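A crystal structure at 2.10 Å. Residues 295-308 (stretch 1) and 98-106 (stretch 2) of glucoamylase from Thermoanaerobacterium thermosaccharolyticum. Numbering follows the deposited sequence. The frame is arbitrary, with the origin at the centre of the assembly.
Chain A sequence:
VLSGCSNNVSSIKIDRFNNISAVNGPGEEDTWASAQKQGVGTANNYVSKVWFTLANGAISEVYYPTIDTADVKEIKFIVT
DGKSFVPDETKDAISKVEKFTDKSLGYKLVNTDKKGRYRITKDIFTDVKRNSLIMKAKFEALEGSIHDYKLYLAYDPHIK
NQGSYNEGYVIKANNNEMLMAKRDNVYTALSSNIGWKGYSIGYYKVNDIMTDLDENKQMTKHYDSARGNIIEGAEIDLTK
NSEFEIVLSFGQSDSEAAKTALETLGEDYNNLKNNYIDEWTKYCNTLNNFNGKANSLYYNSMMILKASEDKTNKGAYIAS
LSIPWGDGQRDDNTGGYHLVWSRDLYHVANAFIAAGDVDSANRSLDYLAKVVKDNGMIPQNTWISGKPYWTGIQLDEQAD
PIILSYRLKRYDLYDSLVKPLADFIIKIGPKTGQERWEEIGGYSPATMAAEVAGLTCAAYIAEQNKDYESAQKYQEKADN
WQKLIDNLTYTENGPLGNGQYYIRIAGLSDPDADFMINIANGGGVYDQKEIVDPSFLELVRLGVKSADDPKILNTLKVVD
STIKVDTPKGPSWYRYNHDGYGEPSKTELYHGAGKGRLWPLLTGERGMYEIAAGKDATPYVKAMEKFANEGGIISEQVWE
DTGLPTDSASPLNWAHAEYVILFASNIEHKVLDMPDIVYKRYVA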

# COMPACT_ATOMS: atom_id res chain seq x y z
N ASN A 295 19.48 4.87 -6.73
CA ASN A 295 19.83 4.36 -5.41
C ASN A 295 18.91 3.25 -4.93
O ASN A 295 17.99 2.83 -5.63
CB ASN A 295 19.84 5.52 -4.40
CG ASN A 295 18.48 6.17 -4.24
OD1 ASN A 295 18.35 7.20 -3.57
ND2 ASN A 295 17.46 5.58 -4.84
N SER A 296 19.16 2.77 -3.71
CA SER A 296 18.37 1.68 -3.16
C SER A 296 16.89 2.00 -3.00
O SER A 296 16.03 1.18 -3.32
CB SER A 296 18.95 1.24 -1.81
OG SER A 296 18.84 2.28 -0.85
N LEU A 297 16.58 3.19 -2.50
CA LEU A 297 15.18 3.55 -2.31
C LEU A 297 14.45 3.61 -3.64
O LEU A 297 13.27 3.30 -3.72
CB LEU A 297 15.05 4.89 -1.57
CG LEU A 297 13.64 5.29 -1.13
CD1 LEU A 297 12.98 4.15 -0.37
CD2 LEU A 297 13.72 6.53 -0.25
N TYR A 298 15.17 4.01 -4.69
CA TYR A 298 14.58 4.09 -6.03
C TYR A 298 14.18 2.69 -6.47
O TYR A 298 13.04 2.46 -6.86
CB TYR A 298 15.60 4.66 -7.01
CG TYR A 298 15.27 4.45 -8.47
CD1 TYR A 298 14.25 5.16 -9.09
CD2 TYR A 298 16.00 3.55 -9.25
CE1 TYR A 298 13.97 5.00 -10.46
CE2 TYR A 298 15.74 3.38 -10.61
CZ TYR A 298 14.73 4.11 -11.21
OH TYR A 298 14.50 3.98 -12.56
N TYR A 299 15.11 1.75 -6.40
CA TYR A 299 14.82 0.38 -6.79
C TYR A 299 13.78 -0.23 -5.85
O TYR A 299 12.85 -0.92 -6.30
CB TYR A 299 16.11 -0.44 -6.80
CG TYR A 299 17.01 -0.14 -7.99
CD1 TYR A 299 16.61 -0.46 -9.28
CD2 TYR A 299 18.24 0.48 -7.81
CE1 TYR A 299 17.43 -0.16 -10.39
CE2 TYR A 299 19.07 0.78 -8.91
CZ TYR A 299 18.65 0.45 -10.19
OH TYR A 299 19.46 0.75 -11.27
N ASN A 300 13.92 0.02 -4.56
CA ASN A 300 12.96 -0.53 -3.59
C ASN A 300 11.56 -0.05 -3.95
O ASN A 300 10.62 -0.84 -4.02
CB ASN A 300 13.31 -0.08 -2.16
CG ASN A 300 12.50 -0.82 -1.10
OD1 ASN A 300 11.86 -0.21 -0.25
ND2 ASN A 300 12.54 -2.15 -1.14
N SER A 301 11.42 1.26 -4.20
CA SER A 301 10.12 1.83 -4.55
C SER A 301 9.55 1.20 -5.82
O SER A 301 8.38 0.84 -5.85
CB SER A 301 10.24 3.35 -4.74
OG SER A 301 10.68 3.98 -3.55
N MET A 302 10.38 1.06 -6.85
CA MET A 302 9.90 0.49 -8.10
C MET A 302 9.46 -0.97 -7.99
O MET A 302 8.52 -1.39 -8.67
CB MET A 302 10.96 0.64 -9.20
CG MET A 302 11.19 2.09 -9.64
SD MET A 302 9.66 2.99 -9.98
CE MET A 302 8.90 1.94 -11.24
N MET A 303 10.12 -1.76 -7.14
CA MET A 303 9.74 -3.15 -6.98
C MET A 303 8.41 -3.22 -6.23
O MET A 303 7.52 -4.00 -6.57
CB MET A 303 10.81 -3.92 -6.19
CG MET A 303 12.17 -3.92 -6.87
SD MET A 303 13.38 -5.01 -6.09
CE MET A 303 13.47 -6.24 -7.26
N ILE A 304 8.29 -2.39 -5.20
CA ILE A 304 7.06 -2.34 -4.41
C ILE A 304 5.89 -2.02 -5.33
O ILE A 304 4.84 -2.66 -5.24
CB ILE A 304 7.15 -1.28 -3.28
CG1 ILE A 304 8.12 -1.76 -2.20
CG2 ILE A 304 5.77 -1.01 -2.68
CD1 ILE A 304 8.33 -0.76 -1.08
N LEU A 305 6.06 -1.04 -6.22
CA LEU A 305 4.99 -0.68 -7.14
C LEU A 305 4.71 -1.86 -8.06
O LEU A 305 3.57 -2.26 -8.25
CB LEU A 305 5.39 0.55 -7.98
CG LEU A 305 5.62 1.84 -7.19
CD1 LEU A 305 5.95 2.97 -8.16
CD2 LEU A 305 4.37 2.19 -6.37
N LYS A 306 5.78 -2.42 -8.61
CA LYS A 306 5.67 -3.56 -9.50
C LYS A 306 4.92 -4.70 -8.82
O LYS A 306 4.12 -5.39 -9.44
CB LYS A 306 7.08 -4.03 -9.89
CG LYS A 306 7.27 -4.21 -11.38
CD LYS A 306 6.43 -5.33 -11.90
CE LYS A 306 6.50 -5.43 -13.42
NZ LYS A 306 5.69 -6.59 -13.86
N ALA A 307 5.18 -4.88 -7.53
CA ALA A 307 4.55 -5.94 -6.74
C ALA A 307 3.14 -5.59 -6.27
O ALA A 307 2.50 -6.40 -5.58
CB ALA A 307 5.43 -6.27 -5.54
N SER A 308 2.63 -4.42 -6.65
CA SER A 308 1.29 -4.00 -6.21
C SER A 308 0.20 -4.20 -7.26
O SER A 308 -0.92 -3.70 -7.11
CB SER A 308 1.32 -2.53 -5.77
OG SER A 308 2.16 -2.37 -4.63
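Stretch 2 (98-106) EKFTDKSLG

Stretch 2 runs along one side of the helix 296-306 in the same sense as the helix: the nearest CA pairs are Ser296-Asp102 (5.7 Å between CA atoms), Tyr299-Lys103 (6.3 Å between CA atoms) and Met303-Leu105 (7.0 Å between CA atoms), so the register rises on both sides together while the backbones move slightly apart. No crossing angle applies, because most of the segment is loop rather than a regular element. Glu98 continues a strand that begins earlier in the chain and makes no contact with the helix. Lys99 (phi/psi -87/159) points its CA-CB bond toward the helix, and its chain, with chi1 m, chi2 t, chi3 m and chi4 m, brings Lys99 CE to 4.4 Å from Asn300 CG. Its NZ donates to a water 2.8 Å away, and that water donates in turn to Asp102 O (3.0 Å) and Ser296 O (2.7 Å), joining the two stretches.

Phe100 and Thr101 stay out of reach; the turn there is held internally, with Phe100 N bonded to Gly106 O at 2.9 Å and Lys103 N to Thr101 OG1 at 3.2 Å. Asp102 (-75/-4) lies over the first helical turn, its OD1 3.6 Å from Ser296 CB and its O 3.5 Å from Tyr299 CB. Lys103, with chi2 to chi4 all t, lays its extended chain over one face of the Tyr299 ring: CE is 4.1 Å from the centroid and 18° off the normal, a CH-pi contact. Its carbonyl O approaches Met303 CE to 2.9 Å, a tight contact. Ser104 turns its CB away and offers backbone instead, N lying 3.4 Å from Met303 SD. Leu105 points toward the helix and packs CG against Met303 CB (3.6 Å) and CD1 against Ala307 CB (3.9 Å). Gly106 makes no contact.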

# COMPACT_ATOMS: atom_id res chain seq x y z
N GLU A 98 16.42 -6.43 6.54
CA GLU A 98 17.31 -6.09 5.44
C GLU A 98 16.91 -6.99 4.28
O GLU A 98 16.48 -8.12 4.50
CB GLU A 98 18.78 -6.32 5.81
CG GLU A 98 19.19 -7.78 5.91
CD GLU A 98 20.70 -7.98 5.97
OE1 GLU A 98 21.15 -9.14 6.02
OE2 GLU A 98 21.44 -6.97 5.96
N LYS A 99 17.04 -6.49 3.05
CA LYS A 99 16.68 -7.31 1.88
C LYS A 99 17.87 -8.15 1.45
O LYS A 99 19.01 -7.84 1.79
CB LYS A 99 16.23 -6.41 0.72
CG LYS A 99 15.08 -5.46 1.06
CD LYS A 99 14.30 -5.01 -0.17
CE LYS A 99 15.17 -4.29 -1.20
NZ LYS A 99 15.81 -3.07 -0.64
N PHE A 100 17.60 -9.23 0.71
CA PHE A 100 18.66 -10.11 0.22
C PHE A 100 19.65 -9.25 -0.56
O PHE A 100 20.86 -9.36 -0.38
CB PHE A 100 18.07 -11.20 -0.68
CG PHE A 100 17.19 -12.19 0.05
CD1 PHE A 100 16.30 -13.00 -0.65
CD2 PHE A 100 17.24 -12.31 1.44
CE1 PHE A 100 15.49 -13.91 0.01
CE2 PHE A 100 16.42 -13.22 2.11
CZ PHE A 100 15.55 -14.02 1.39
N THR A 101 19.12 -8.41 -1.44
CA THR A 101 19.93 -7.50 -2.25
C THR A 101 19.09 -6.24 -2.48
O THR A 101 17.91 -6.20 -2.15
CB THR A 101 20.29 -8.08 -3.63
OG1 THR A 101 19.10 -8.17 -4.43
CG2 THR A 101 20.91 -9.47 -3.49
N ASP A 102 19.72 -5.21 -3.05
CA ASP A 102 19.04 -3.96 -3.35
C ASP A 102 18.13 -4.07 -4.56
O ASP A 102 17.42 -3.12 -4.91
CB ASP A 102 20.07 -2.85 -3.60
CG ASP A 102 20.58 -2.23 -2.31
OD1 ASP A 102 21.42 -1.31 -2.40
OD2 ASP A 102 20.13 -2.66 -1.23
N LYS A 103 18.13 -5.22 -5.22
CA LYS A 103 17.30 -5.41 -6.40
C LYS A 103 16.42 -6.64 -6.31
O LYS A 103 16.17 -7.32 -7.31
CB LYS A 103 18.17 -5.46 -7.66
CG LYS A 103 18.93 -4.15 -7.92
CD LYS A 103 19.86 -4.23 -9.13
CE LYS A 103 20.55 -2.90 -9.39
NZ LYS A 103 21.51 -2.96 -10.54
N SER A 104 15.95 -6.94 -5.09
CA SER A 104 15.07 -8.08 -4.85
C SER A 104 14.22 -7.86 -3.60
O SER A 104 14.70 -7.34 -2.59
CB SER A 104 15.88 -9.39 -4.72
OG SER A 104 16.84 -9.32 -3.67
N LEU A 105 12.96 -8.26 -3.68
CA LEU A 105 12.05 -8.11 -2.54
C LEU A 105 12.06 -9.35 -1.66
O LEU A 105 11.02 -9.90 -1.31
CB LEU A 105 10.63 -7.79 -3.02
CG LEU A 105 10.42 -6.40 -3.64
CD1 LEU A 105 8.95 -6.20 -3.98
CD2 LEU A 105 10.87 -5.34 -2.65
N GLY A 106 13.27 -9.81 -1.34
CA GLY A 106 13.45 -10.96 -0.48
C GLY A 106 13.96 -10.37 0.82
O GLY A 106 14.74 -9.43 0.80
O HOH W 1 16.66 -1.35 -2.65